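Local coordinates for protein oligogalacturonate-specific porin KdgM (PDB 4FQE) that forms a monomeric beta-barrel porin in the bacterial outer membrane that is specific for oligogalacturonides and is required for full virulence, at residues R6-D11 with R207-V212; T133-I138 with G149-Y154; L143-I148 with S179-K184; N175-Y180 with Y189-N194. All coordinates share one frame; numbering follows the deposited sequence. Where two conformers were deposited one is given.

Interaction 1 of 4, residues R6-D11 with R207-V212; sequences RHEMQD and RYRVGV
The guanidinium of Arg6 lies flat on that of Arg209, with the planes 7° apart and the centres 3.7 Å from each other. The two side chains cross at a slant, and Arg6 NH1 sits 3.5 Å from Arg209 NH1. These are like charges, and the carboxylate of Glu8, at the edge of the Arg209 group, probably offsets part of the repulsion. Glu8 runs beside Arg209 and points the same way. Arg209 CG is anti to the carbonyl carbon (chi1 -64°) and meets Glu8 CB and CG. Arg209 grips Glu8 side-on with NE and NH2, both on OE2, and the NE bond is the shorter, 2.9 Å. Both nitrogens come from the same face of the carboxylate, well above its plane, while OE2 stays in the guanidinium plane. Arg207 NE covers the other face of the Arg209 guanidinium. This stack lies where the first and last strands meet antiparallel and close the twelve-stranded barrel. Its charged face probably lines the channel, which would suit acidic oligogalacturonides. Two hydrogen-bonded pairs, His7 with Val210 and Met9 with Tyr208, join the backbones. Glu191 takes a salt bridge from Arg209 NH1, and Asn175 accepts from Arg207 NH2. On the opposite face, His7 ND1 bonds to Asp19.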
# COMPACT_ATOMS: atom_id res chain seq x y z
N ARG A 6 -4.79 7.85 7.56
CA ARG A 6 -4.56 6.62 8.32
C ARG A 6 -3.78 6.94 9.60
O ARG A 6 -2.83 7.73 9.58
CB ARG A 6 -3.79 5.57 7.47
CG ARG A 6 -3.71 4.20 8.11
CD ARG A 6 -2.99 3.18 7.21
NE ARG A 6 -1.55 3.41 7.22
CZ ARG A 6 -0.67 2.84 6.39
NH1 ARG A 6 -1.07 1.98 5.46
NH2 ARG A 6 0.63 3.13 6.52
N HIS A 7 -4.19 6.32 10.70
CA HIS A 7 -3.50 6.38 11.99
C HIS A 7 -3.02 5.01 12.34
O HIS A 7 -3.75 4.01 12.19
CB HIS A 7 -4.44 6.91 13.07
CG HIS A 7 -3.79 7.11 14.42
ND1 HIS A 7 -3.11 8.22 14.73
CD2 HIS A 7 -3.74 6.30 15.55
CE1 HIS A 7 -2.63 8.15 15.97
NE2 HIS A 7 -3.02 6.98 16.50
N GLU A 8 -1.78 4.92 12.81
CA GLU A 8 -1.15 3.62 13.13
C GLU A 8 -0.58 3.69 14.53
O GLU A 8 0.01 4.69 14.92
CB GLU A 8 0.02 3.35 12.16
CG GLU A 8 0.85 2.09 12.43
CD GLU A 8 1.95 1.83 11.37
OE1 GLU A 8 3.11 1.53 11.74
OE2 GLU A 8 1.70 1.94 10.15
N MET A 9 -0.69 2.59 15.27
CA MET A 9 -0.06 2.44 16.58
C MET A 9 0.40 1.01 16.72
O MET A 9 -0.10 0.15 16.03
CB MET A 9 -1.06 2.69 17.69
CG MET A 9 -1.59 4.10 17.74
SD MET A 9 -2.34 4.43 19.34
CE MET A 9 -2.57 6.20 19.18
N GLN A 10 1.34 0.75 17.62
CA GLN A 10 1.69 -0.65 17.92
C GLN A 10 1.23 -0.99 19.33
O GLN A 10 0.22 -0.44 19.81
CB GLN A 10 3.17 -0.93 17.69
CG GLN A 10 3.62 -0.59 16.28
CD GLN A 10 4.57 -1.60 15.68
OE1 GLN A 10 4.97 -2.57 16.33
NE2 GLN A 10 4.96 -1.37 14.44
N ASP A 11 1.92 -1.92 19.97
CA ASP A 11 1.69 -2.18 21.38
C ASP A 11 2.90 -2.89 21.98
O ASP A 11 4.04 -2.49 21.73
CB ASP A 11 0.38 -2.96 21.59
CG ASP A 11 0.48 -4.39 21.16
OD1 ASP A 11 -0.51 -5.13 21.38
OD2 ASP A 11 1.53 -4.77 20.59
N ARG A 207 0.75 -4.36 15.09
CA ARG A 207 0.62 -3.06 14.45
C ARG A 207 -0.83 -2.90 14.06
O ARG A 207 -1.39 -3.73 13.32
CB ARG A 207 1.51 -3.01 13.20
CG ARG A 207 1.39 -1.72 12.40
CD ARG A 207 2.23 -1.78 11.14
NE ARG A 207 1.64 -2.69 10.15
CZ ARG A 207 2.30 -3.22 9.13
NH1 ARG A 207 3.59 -2.97 8.95
NH2 ARG A 207 1.68 -4.03 8.28
N TYR A 208 -1.43 -1.83 14.55
CA TYR A 208 -2.84 -1.55 14.32
C TYR A 208 -2.96 -0.28 13.51
O TYR A 208 -2.27 0.70 13.79
CB TYR A 208 -3.56 -1.28 15.66
CG TYR A 208 -3.58 -2.43 16.62
CD1 TYR A 208 -2.67 -2.48 17.68
CD2 TYR A 208 -4.54 -3.44 16.53
CE1 TYR A 208 -2.70 -3.51 18.61
CE2 TYR A 208 -4.57 -4.48 17.45
CZ TYR A 208 -3.63 -4.51 18.48
OH TYR A 208 -3.63 -5.54 19.41
N ARG A 209 -3.82 -0.32 12.50
CA ARG A 209 -4.15 0.84 11.69
C ARG A 209 -5.64 1.01 11.58
O ARG A 209 -6.39 0.04 11.41
CB ARG A 209 -3.58 0.70 10.28
CG ARG A 209 -2.06 0.66 10.20
CD ARG A 209 -1.56 0.07 8.91
NE ARG A 209 -0.11 0.19 8.74
CZ ARG A 209 0.58 -0.35 7.73
NH1 ARG A 209 -0.01 -1.11 6.82
NH2 ARG A 209 1.89 -0.15 7.63
N VAL A 210 -6.08 2.26 11.65
CA VAL A 210 -7.41 2.61 11.23
C VAL A 210 -7.29 3.77 10.26
O VAL A 210 -6.44 4.66 10.41
CB VAL A 210 -8.30 3.01 12.43
CG1 VAL A 210 -8.59 1.77 13.24
CG2 VAL A 210 -7.65 4.15 13.25
N GLY A 211 -8.15 3.77 9.25
CA GLY A 211 -8.13 4.86 8.28
C GLY A 211 -9.43 4.97 7.54
O GLY A 211 -10.36 4.20 7.75
N VAL A 212 -9.48 5.95 6.65
CA VAL A 212 -10.59 6.11 5.76
C VAL A 212 -10.09 6.74 4.47
O VAL A 212 -9.20 7.60 4.48
CB VAL A 212 -11.71 6.97 6.38
CG1 VAL A 212 -11.19 8.35 6.74
CG2 VAL A 212 -12.92 7.03 5.43

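Interaction 2 of 4, residues T133-I138 with G149-Y154; sequences TLTGNI and GYELEY. With C8E ((hydroxyethyloxy)tri(ethyloxy)octane), chain E; C8E ((hydroxyethyloxy)tri(ethyloxy)octane), chain I.
Glu151 reaches across to Asn137 and Thr135 on the neighbouring strand. Its CB lies 3.5 Å from Asn137 ND2. CG stands anti to the backbone N (chi1 179°) and touches both Asn137 ND2 and Thr135 CG2, the latter at 3.6 Å. CD keeps the same two neighbours. The tip then divides. OE1 accepts a hydrogen bond of 2.9 Å from Asn137 ND2, and OE2 has the methyl CG2 of Thr135 beside it at 3.8 Å. The donor comes to OE1 on the anti side, 18° out of the carboxylate plane, and OE1 lies close to the amide plane. The side chains run side by side, yet their amide and carboxylate planes stand 80° apart. One water donates to both Asn137 OD1 and Glu151 OE1. A second water accepts from Asn137 ND2.

The two strands form an antiparallel beta hairpin of the porin barrel. Backbone bonds in both directions link Leu134 with Tyr154, Gly136 with Leu152, and Ile138 with Tyr150. Next along the polar face, Thr135 OG1 donates to Glu153 OE1 at 2.8 Å from above the carboxylate plane. Thr135 OG1 is also bonded to Arg110 of the preceding strand. The other face carries Leu134, Leu152, Ile138, Tyr150 and Tyr154, and detergent lies along part of it. C20 of one detergent molecule sits over a face of the Tyr154 ring, near its rim, 3.7 Å from CE1. C11 of another approaches Tyr150 CE2 at 3.6 Å, while Tyr150 OH is bonded to His174.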
# COMPACT_ATOMS: atom_id res chain seq x y z
N THR A 133 12.05 -5.31 -0.62
CA THR A 133 10.89 -6.04 -0.14
C THR A 133 10.20 -6.85 -1.24
O THR A 133 10.23 -6.49 -2.41
CB THR A 133 9.87 -5.12 0.54
OG1 THR A 133 9.40 -4.16 -0.40
CG2 THR A 133 10.53 -4.42 1.72
N LEU A 134 9.60 -7.96 -0.81
CA LEU A 134 8.77 -8.78 -1.68
C LEU A 134 7.44 -8.92 -0.93
O LEU A 134 7.39 -9.43 0.21
CB LEU A 134 9.45 -10.12 -1.94
CG LEU A 134 8.93 -10.99 -3.10
CD1 LEU A 134 9.11 -10.31 -4.45
CD2 LEU A 134 9.63 -12.37 -3.16
N THR A 135 6.38 -8.43 -1.56
CA THR A 135 5.08 -8.28 -0.93
C THR A 135 4.08 -9.07 -1.76
O THR A 135 3.98 -8.89 -2.97
CB THR A 135 4.66 -6.81 -0.90
OG1 THR A 135 5.69 -6.05 -0.27
CG2 THR A 135 3.36 -6.63 -0.12
N GLY A 136 3.37 -9.98 -1.13
CA GLY A 136 2.29 -10.66 -1.82
C GLY A 136 1.00 -10.27 -1.18
O GLY A 136 0.97 -10.04 0.03
N ASN A 137 -0.06 -10.20 -1.98
CA ASN A 137 -1.37 -9.76 -1.54
C ASN A 137 -2.43 -10.71 -2.09
O ASN A 137 -2.39 -11.10 -3.27
CB ASN A 137 -1.66 -8.38 -2.08
CG ASN A 137 -0.83 -7.31 -1.42
OD1 ASN A 137 0.27 -7.00 -1.86
ND2 ASN A 137 -1.34 -6.77 -0.31
N ILE A 138 -3.40 -11.02 -1.24
CA ILE A 138 -4.61 -11.73 -1.66
C ILE A 138 -5.78 -10.92 -1.15
O ILE A 138 -5.82 -10.58 0.05
CB ILE A 138 -4.72 -13.14 -1.08
CG1 ILE A 138 -3.45 -13.92 -1.32
CG2 ILE A 138 -5.96 -13.85 -1.66
CD1 ILE A 138 -3.51 -15.35 -0.82
N GLY A 149 -8.31 -8.40 2.91
CA GLY A 149 -7.00 -8.57 2.27
C GLY A 149 -5.95 -9.14 3.19
O GLY A 149 -5.83 -8.69 4.34
N TYR A 150 -5.21 -10.14 2.72
CA TYR A 150 -4.04 -10.66 3.45
C TYR A 150 -2.80 -10.23 2.66
O TYR A 150 -2.78 -10.30 1.45
CB TYR A 150 -4.06 -12.17 3.59
CG TYR A 150 -2.74 -12.78 4.07
CD1 TYR A 150 -1.98 -13.56 3.23
CD2 TYR A 150 -2.24 -12.50 5.34
CE1 TYR A 150 -0.76 -14.09 3.64
CE2 TYR A 150 -1.03 -13.04 5.76
CZ TYR A 150 -0.30 -13.85 4.89
OH TYR A 150 0.89 -14.41 5.28
N GLU A 151 -1.79 -9.77 3.39
CA GLU A 151 -0.54 -9.28 2.82
C GLU A 151 0.60 -9.91 3.59
O GLU A 151 0.61 -9.91 4.84
CB GLU A 151 -0.45 -7.76 2.93
CG GLU A 151 0.85 -7.20 2.36
CD GLU A 151 0.87 -5.68 2.36
OE1 GLU A 151 0.01 -5.08 1.68
OE2 GLU A 151 1.79 -5.12 3.00
N LEU A 152 1.51 -10.53 2.85
CA LEU A 152 2.68 -11.14 3.42
C LEU A 152 3.83 -10.35 2.84
O LEU A 152 3.87 -10.14 1.64
CB LEU A 152 2.77 -12.61 2.98
CG LEU A 152 4.01 -13.42 3.35
CD1 LEU A 152 4.34 -13.43 4.83
CD2 LEU A 152 3.84 -14.87 2.89
N GLU A 153 4.73 -9.88 3.69
CA GLU A 153 5.84 -9.07 3.24
C GLU A 153 7.15 -9.58 3.78
O GLU A 153 7.30 -9.83 4.98
CB GLU A 153 5.61 -7.61 3.61
CG GLU A 153 6.63 -6.68 3.01
CD GLU A 153 6.18 -5.23 3.03
OE1 GLU A 153 5.25 -4.87 2.25
OE2 GLU A 153 6.76 -4.44 3.82
N TYR A 154 8.11 -9.74 2.86
CA TYR A 154 9.42 -10.22 3.19
C TYR A 154 10.41 -9.10 2.90
O TYR A 154 10.49 -8.62 1.77
CB TYR A 154 9.72 -11.45 2.33
CG TYR A 154 11.12 -11.97 2.44
CD1 TYR A 154 11.48 -12.89 3.44
CD2 TYR A 154 12.09 -11.61 1.51
CE1 TYR A 154 12.78 -13.40 3.52
CE2 TYR A 154 13.38 -12.10 1.58
CZ TYR A 154 13.72 -13.00 2.58
OH TYR A 154 15.02 -13.48 2.62
C1 C8E E . 4.65 -10.53 -11.22
C2 C8E E . 5.95 -9.96 -11.76
C3 C8E E . 6.67 -9.08 -10.75
C4 C8E E . 7.02 -9.84 -9.48
C5 C8E E . 8.49 -9.74 -9.11
C6 C8E E . 9.39 -10.49 -10.10
C7 C8E E . 10.59 -11.24 -9.51
C8 C8E E . 10.61 -11.43 -7.99
O9 C8E E . 11.81 -12.10 -7.57
C10 C8E E . 11.86 -12.36 -6.16
C11 C8E E . 13.23 -12.05 -5.57
O12 C8E E . 13.49 -12.91 -4.45
C13 C8E E . 14.12 -14.15 -4.83
C14 C8E E . 13.75 -15.30 -3.89
O15 C8E E . 12.34 -15.31 -3.59
C16 C8E E . 12.10 -15.62 -2.21
C17 C8E E . 10.60 -15.78 -1.92
O18 C8E E . 10.34 -15.60 -0.52
C19 C8E E . 10.90 -16.61 0.32
C20 C8E E . 12.16 -16.09 1.01
O21 C8E E . 13.30 -16.91 0.75
C1 C8E I . -9.98 -15.10 0.57
C2 C8E I . -8.61 -14.96 1.20
C3 C8E I . -8.34 -13.57 1.79
C4 C8E I . -8.68 -13.49 3.28
C5 C8E I . -7.49 -13.79 4.20
C6 C8E I . -7.63 -13.08 5.54
C7 C8E I . -7.18 -13.91 6.74
C8 C8E I . -5.73 -14.35 6.59
O9 C8E I . -5.12 -14.55 7.87
C10 C8E I . -3.75 -14.97 7.80
C11 C8E I . -2.94 -13.98 8.61
O12 C8E I . -1.99 -14.67 9.41
C13 C8E I . -1.59 -13.85 10.51
C14 C8E I . -0.55 -14.60 11.32
O15 C8E I . -0.30 -13.85 12.52
C16 C8E I . 1.08 -13.89 12.87
C17 C8E I . 1.24 -14.58 14.22
O18 C8E I . 2.49 -14.15 14.78
C19 C8E I . 2.70 -14.69 16.08
C20 C8E I . 2.17 -13.70 17.12
O21 C8E I . 3.23 -12.86 17.59
O HOH W 1 -4.03 -7.63 0.53
O HOH W 2 1.07 -4.14 -1.29

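Interaction 3 of 4, residues L143-I148 with S179-K184; sequences LKDYTI and SYKWDK. With C8E ((hydroxyethyloxy)tri(ethyloxy)octane), chain I.
Thr147 and Ser179 form an antiparallel hydrogen-bonded pair near one end of two adjacent barrel strands. Thr147 N donates to Ser179 O, and Ser179 N donates to Thr147 O at 2.9 Å. Beyond the last bridge, the backbone of Lys181 is still tied in. Its N-H points almost straight at Asp145 O, 2.8 Å away with an angle of 175° at the hydrogen. Asp145 O has a second donor, a water. The same water is hydrogen-bonded to Thr147 OG1 and, at 2.6 Å, to Ser179 OG, so it joins a carbonyl and two hydroxyls. Thr147 OG1 is also bonded to Thr141 OG1. Asp145 OD1 lies 4.1 Å from Lys181 NZ. This is too far for a salt bridge, but the opposite charges probably attract. Asp145 N bonds within its own segment to Leu143 O.

On the other face, the Tyr146 and Tyr180 rings meet obliquely, with planes at 32° and centroids 4.4 Å apart. Phe142 also meets the Tyr146 ring. Tyr180 CG, anti to the backbone N (chi1 177°), comes within 3.8 Å of Tyr146 CE1. Tyr180 CD1 sits over the centre of the Tyr146 ring, 3.3 Å from CZ.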
# COMPACT_ATOMS: atom_id res chain seq x y z
N LEU A 143 -20.07 -9.42 -0.51
CA LEU A 143 -21.26 -8.62 -0.17
C LEU A 143 -21.19 -7.24 -0.82
O LEU A 143 -21.63 -6.24 -0.25
CB LEU A 143 -21.42 -8.49 1.35
CG LEU A 143 -21.92 -9.75 2.06
CD1 LEU A 143 -22.07 -9.50 3.54
CD2 LEU A 143 -23.22 -10.24 1.45
N LYS A 144 -20.66 -7.21 -2.04
CA LYS A 144 -20.47 -6.01 -2.83
C LYS A 144 -19.47 -5.03 -2.20
O LYS A 144 -18.54 -4.63 -2.86
CB LYS A 144 -21.81 -5.32 -3.13
CG LYS A 144 -22.59 -5.88 -4.32
CD LYS A 144 -22.17 -7.28 -4.77
CE LYS A 144 -22.94 -7.73 -6.00
NZ LYS A 144 -22.44 -9.03 -6.56
N ASP A 145 -19.63 -4.68 -0.92
CA ASP A 145 -18.93 -3.51 -0.36
C ASP A 145 -17.77 -3.79 0.58
O ASP A 145 -17.04 -2.86 0.98
CB ASP A 145 -19.95 -2.63 0.36
CG ASP A 145 -21.06 -2.18 -0.56
OD1 ASP A 145 -20.78 -1.92 -1.73
OD2 ASP A 145 -22.21 -2.07 -0.11
N TYR A 146 -17.62 -5.06 1.00
CA TYR A 146 -16.49 -5.45 1.83
C TYR A 146 -15.30 -6.00 1.05
O TYR A 146 -15.45 -6.70 0.04
CB TYR A 146 -16.91 -6.51 2.83
CG TYR A 146 -17.83 -6.00 3.85
CD1 TYR A 146 -17.35 -5.42 5.02
CD2 TYR A 146 -19.20 -6.09 3.67
CE1 TYR A 146 -18.21 -4.94 5.98
CE2 TYR A 146 -20.07 -5.62 4.64
CZ TYR A 146 -19.58 -5.06 5.79
OH TYR A 146 -20.43 -4.59 6.75
N THR A 147 -14.10 -5.69 1.55
CA THR A 147 -12.90 -6.34 1.07
C THR A 147 -12.08 -6.83 2.23
O THR A 147 -11.78 -6.05 3.17
CB THR A 147 -12.06 -5.40 0.19
OG1 THR A 147 -12.86 -4.94 -0.90
CG2 THR A 147 -10.81 -6.11 -0.34
N ILE A 148 -11.71 -8.10 2.19
CA ILE A 148 -10.72 -8.61 3.16
C ILE A 148 -9.43 -8.89 2.39
O ILE A 148 -9.45 -9.54 1.32
CB ILE A 148 -11.25 -9.85 3.93
CG1 ILE A 148 -10.29 -10.30 5.06
CG2 ILE A 148 -11.50 -11.04 2.99
CD1 ILE A 148 -10.41 -9.58 6.40
N SER A 179 -11.86 -3.59 4.70
CA SER A 179 -12.38 -2.31 4.26
C SER A 179 -13.88 -2.44 3.93
O SER A 179 -14.34 -3.50 3.53
CB SER A 179 -11.53 -1.79 3.07
OG SER A 179 -11.98 -2.32 1.85
N TYR A 180 -14.61 -1.35 4.07
CA TYR A 180 -16.02 -1.30 3.78
C TYR A 180 -16.34 -0.01 3.02
O TYR A 180 -16.09 1.10 3.51
CB TYR A 180 -16.83 -1.41 5.07
CG TYR A 180 -18.33 -1.30 4.88
CD1 TYR A 180 -19.02 -2.26 4.15
CD2 TYR A 180 -19.06 -0.26 5.44
CE1 TYR A 180 -20.39 -2.17 3.97
CE2 TYR A 180 -20.42 -0.17 5.24
CZ TYR A 180 -21.08 -1.14 4.51
OH TYR A 180 -22.43 -1.04 4.34
N LYS A 181 -16.86 -0.19 1.81
CA LYS A 181 -17.34 0.89 0.98
C LYS A 181 -18.70 1.33 1.54
O LYS A 181 -19.74 0.78 1.20
CB LYS A 181 -17.43 0.40 -0.48
CG LYS A 181 -17.80 1.48 -1.48
CD LYS A 181 -17.91 0.95 -2.89
CE LYS A 181 -18.77 1.85 -3.78
NZ LYS A 181 -19.86 1.03 -4.40
N TRP A 182 -18.64 2.32 2.43
CA TRP A 182 -19.80 2.81 3.14
C TRP A 182 -20.75 3.53 2.21
O TRP A 182 -21.98 3.35 2.28
CB TRP A 182 -19.33 3.68 4.33
CG TRP A 182 -20.45 4.31 5.12
CD1 TRP A 182 -21.16 3.75 6.20
CD2 TRP A 182 -21.03 5.64 4.93
NE1 TRP A 182 -22.10 4.64 6.65
CE2 TRP A 182 -22.08 5.78 5.94
CE3 TRP A 182 -20.78 6.71 4.07
CZ2 TRP A 182 -22.84 6.94 6.06
CZ3 TRP A 182 -21.56 7.87 4.20
CH2 TRP A 182 -22.58 7.96 5.17
N ASP A 183 -20.20 4.33 1.32
CA ASP A 183 -20.95 4.82 0.17
C ASP A 183 -19.99 5.12 -0.98
O ASP A 183 -18.83 4.75 -0.92
CB ASP A 183 -21.86 5.99 0.53
CG ASP A 183 -21.12 7.34 0.69
OD1 ASP A 183 -19.86 7.39 0.61
OD2 ASP A 183 -21.85 8.34 0.94
N LYS A 184 -20.49 5.79 -2.01
CA LYS A 184 -19.75 6.11 -3.24
C LYS A 184 -18.42 6.87 -2.94
O LYS A 184 -17.43 6.76 -3.69
CB LYS A 184 -20.66 6.98 -4.16
CG LYS A 184 -22.05 6.38 -4.49
CD LYS A 184 -23.28 7.12 -3.90
CE LYS A 184 -23.54 6.88 -2.41
NZ LYS A 184 -24.93 7.11 -1.89
C1 C8E I . -9.98 -15.10 0.57
C2 C8E I . -8.61 -14.96 1.20
C3 C8E I . -8.34 -13.57 1.79
C4 C8E I . -8.68 -13.49 3.28
C5 C8E I . -7.49 -13.79 4.20
C6 C8E I . -7.63 -13.08 5.54
C7 C8E I . -7.18 -13.91 6.74
C8 C8E I . -5.73 -14.35 6.59
O9 C8E I . -5.12 -14.55 7.87
C10 C8E I . -3.75 -14.97 7.80
C11 C8E I . -2.94 -13.98 8.61
O12 C8E I . -1.99 -14.67 9.41
C13 C8E I . -1.59 -13.85 10.51
C14 C8E I . -0.55 -14.60 11.32
O15 C8E I . -0.30 -13.85 12.52
C16 C8E I . 1.08 -13.89 12.87
C17 C8E I . 1.24 -14.58 14.22
O18 C8E I . 2.49 -14.15 14.78
C19 C8E I . 2.70 -14.69 16.08
C20 C8E I . 2.17 -13.70 17.12
O21 C8E I . 3.23 -12.86 17.59
O HOH W 3 -14.11 -2.42 0.39

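Interaction 4 of 4, residues N175-Y180 with Y189-N194; sequences NVKLSY and YVEVGN. With C8E ((hydroxyethyloxy)tri(ethyloxy)octane), chain I.
Asn175 and Glu191 supply the side-chain hydrogen bond of this strand pair. Asn175 ND2 donates to Glu191 OE1 at 2.9 Å, and OE1 accepts through its anti lone pair. The amide and carboxylate planes are 78° apart. Backbone bonds join Val176 with Val192 and Leu178 with Val190 in both directions.

The charged contact is a cation-pi interaction. Lys177 is extended beyond CG, and its NZ stands 4.4 Å from the centroid of the Tyr189 ring, 8° off the ring normal. Lys177 CE adds a CH-pi contact over the same ring, offset toward the rim and 3.5 Å from CD2. Tyr189 CG lies between the backbone N and the carbonyl carbon (chi1 65°). The Tyr189 hydroxyl is bonded to Asp4. Lys177 NZ is also near Glu191 OE2, but at 4.6 Å this is beyond a salt bridge.

Van der Waals contacts complete the pair. Lys177 and Glu191 run side by side, CG to CG at 3.6 Å. On the other face Leu178 CB meets Val190 CG1 at 4.2 Å, and detergent touches Val176 CG2.

The two strands form an antiparallel hairpin in the barrel wall. Strand 146-157 flanks it on one side, where Ile148 touches Val176 and Leu178. Strand 205-215 flanks it on the other, with Val190 on Val210 and Val192 on Tyr208.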
# COMPACT_ATOMS: atom_id res chain seq x y z
N ASN A 175 -0.13 -9.14 7.44
CA ASN A 175 -1.11 -8.10 7.64
C ASN A 175 -2.48 -8.48 7.11
O ASN A 175 -2.60 -9.11 6.03
CB ASN A 175 -0.62 -6.80 7.00
CG ASN A 175 -1.32 -5.57 7.55
OD1 ASN A 175 -1.07 -5.17 8.69
ND2 ASN A 175 -2.10 -4.91 6.71
N VAL A 176 -3.51 -8.16 7.90
CA VAL A 176 -4.90 -8.32 7.48
C VAL A 176 -5.64 -6.98 7.49
O VAL A 176 -5.65 -6.25 8.49
CB VAL A 176 -5.63 -9.30 8.40
CG1 VAL A 176 -7.05 -9.51 7.91
CG2 VAL A 176 -4.87 -10.61 8.49
N LYS A 177 -6.29 -6.66 6.38
CA LYS A 177 -6.99 -5.39 6.22
C LYS A 177 -8.42 -5.72 5.89
O LYS A 177 -8.70 -6.62 5.07
CB LYS A 177 -6.39 -4.57 5.08
CG LYS A 177 -7.09 -3.24 4.79
CD LYS A 177 -6.41 -2.49 3.62
CE LYS A 177 -6.67 -1.00 3.56
NZ LYS A 177 -6.15 -0.34 2.30
N LEU A 178 -9.34 -5.01 6.53
CA LEU A 178 -10.75 -5.13 6.22
C LEU A 178 -11.30 -3.74 5.89
O LEU A 178 -11.20 -2.82 6.68
CB LEU A 178 -11.49 -5.75 7.42
CG LEU A 178 -13.01 -5.81 7.34
CD1 LEU A 178 -13.45 -6.76 6.22
CD2 LEU A 178 -13.58 -6.26 8.67
N SER A 179 -11.86 -3.59 4.70
CA SER A 179 -12.38 -2.31 4.26
C SER A 179 -13.88 -2.44 3.93
O SER A 179 -14.34 -3.50 3.53
CB SER A 179 -11.53 -1.79 3.07
OG SER A 179 -11.98 -2.32 1.85
N TYR A 180 -14.61 -1.35 4.07
CA TYR A 180 -16.02 -1.30 3.78
C TYR A 180 -16.34 -0.01 3.02
O TYR A 180 -16.09 1.10 3.51
CB TYR A 180 -16.83 -1.41 5.07
CG TYR A 180 -18.33 -1.30 4.88
CD1 TYR A 180 -19.02 -2.26 4.15
CD2 TYR A 180 -19.06 -0.26 5.44
CE1 TYR A 180 -20.39 -2.17 3.97
CE2 TYR A 180 -20.42 -0.17 5.24
CZ TYR A 180 -21.08 -1.14 4.51
OH TYR A 180 -22.43 -1.04 4.34
N TYR A 189 -11.60 1.66 6.92
CA TYR A 189 -10.91 0.42 7.04
C TYR A 189 -10.07 0.28 8.29
O TYR A 189 -9.72 1.25 8.92
CB TYR A 189 -10.04 0.19 5.80
CG TYR A 189 -8.92 1.21 5.65
CD1 TYR A 189 -9.08 2.36 4.90
CD2 TYR A 189 -7.70 0.99 6.26
CE1 TYR A 189 -8.03 3.27 4.76
CE2 TYR A 189 -6.66 1.88 6.14
CZ TYR A 189 -6.82 3.02 5.39
OH TYR A 189 -5.72 3.91 5.32
N VAL A 190 -9.77 -0.96 8.62
CA VAL A 190 -8.94 -1.33 9.75
C VAL A 190 -7.92 -2.38 9.30
O VAL A 190 -8.17 -3.16 8.35
CB VAL A 190 -9.77 -1.87 10.93
CG1 VAL A 190 -10.59 -3.11 10.58
CG2 VAL A 190 -8.84 -2.20 12.09
N GLU A 191 -6.75 -2.37 9.93
CA GLU A 191 -5.72 -3.37 9.66
C GLU A 191 -5.11 -3.82 10.94
O GLU A 191 -4.94 -3.03 11.86
CB GLU A 191 -4.59 -2.82 8.76
CG GLU A 191 -5.05 -2.05 7.54
CD GLU A 191 -3.92 -1.40 6.77
OE1 GLU A 191 -2.88 -2.09 6.52
OE2 GLU A 191 -4.09 -0.20 6.39
N VAL A 192 -4.78 -5.10 11.00
CA VAL A 192 -4.05 -5.65 12.13
C VAL A 192 -2.94 -6.48 11.55
O VAL A 192 -3.17 -7.34 10.68
CB VAL A 192 -4.93 -6.52 13.03
CG1 VAL A 192 -4.15 -6.97 14.26
CG2 VAL A 192 -6.17 -5.73 13.38
N GLY A 193 -1.73 -6.22 12.01
CA GLY A 193 -0.58 -6.95 11.52
C GLY A 193 0.36 -7.41 12.59
O GLY A 193 0.35 -6.90 13.70
N ASN A 194 1.18 -8.39 12.25
CA ASN A 194 2.26 -8.80 13.12
C ASN A 194 3.57 -8.57 12.43
O ASN A 194 3.80 -9.00 11.29
CB ASN A 194 2.14 -10.26 13.54
CG ASN A 194 1.06 -10.49 14.58
OD1 ASN A 194 0.25 -11.39 14.41
ND2 ASN A 194 1.06 -9.71 15.67
C1 C8E I . -9.98 -15.10 0.57
C2 C8E I . -8.61 -14.96 1.20
C3 C8E I . -8.34 -13.57 1.79
C4 C8E I . -8.68 -13.49 3.28
C5 C8E I . -7.49 -13.79 4.20
C6 C8E I . -7.63 -13.08 5.54
C7 C8E I . -7.18 -13.91 6.74
C8 C8E I . -5.73 -14.35 6.59
O9 C8E I . -5.12 -14.55 7.87
C10 C8E I . -3.75 -14.97 7.80
C11 C8E I . -2.94 -13.98 8.61
O12 C8E I . -1.99 -14.67 9.41
C13 C8E I . -1.59 -13.85 10.51
C14 C8E I . -0.55 -14.60 11.32
O15 C8E I . -0.30 -13.85 12.52
C16 C8E I . 1.08 -13.89 12.87
C17 C8E I . 1.24 -14.58 14.22
O18 C8E I . 2.49 -14.15 14.78
C19 C8E I . 2.70 -14.69 16.08
C20 C8E I . 2.17 -13.70 17.12
O21 C8E I . 3.23 -12.86 17.59

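How the interactions relate
From the N terminus, strand 2-9 pairs with strand 205-215 in interaction 1. This is the longest closure, and it shuts the barrel and encloses the other three contacts in sequence. Interaction 2 closes the hairpin of strands 131-142 and 146-157. Interaction 3 then joins strand 146-157 to strand 171-180, and it crosses interaction 2 along the chain. Interaction 4 follows interaction 2 in series. It closes the hairpin of strands 171-180 and 186-195 and shares Ser179 and Tyr180 with interaction 3. Strand 186-195 lies next to strand 205-215, so interactions 4 and 1 touch. With that touch, the contacts link strands 131-142 to 205-215 in one wall and join it to strand 2-9.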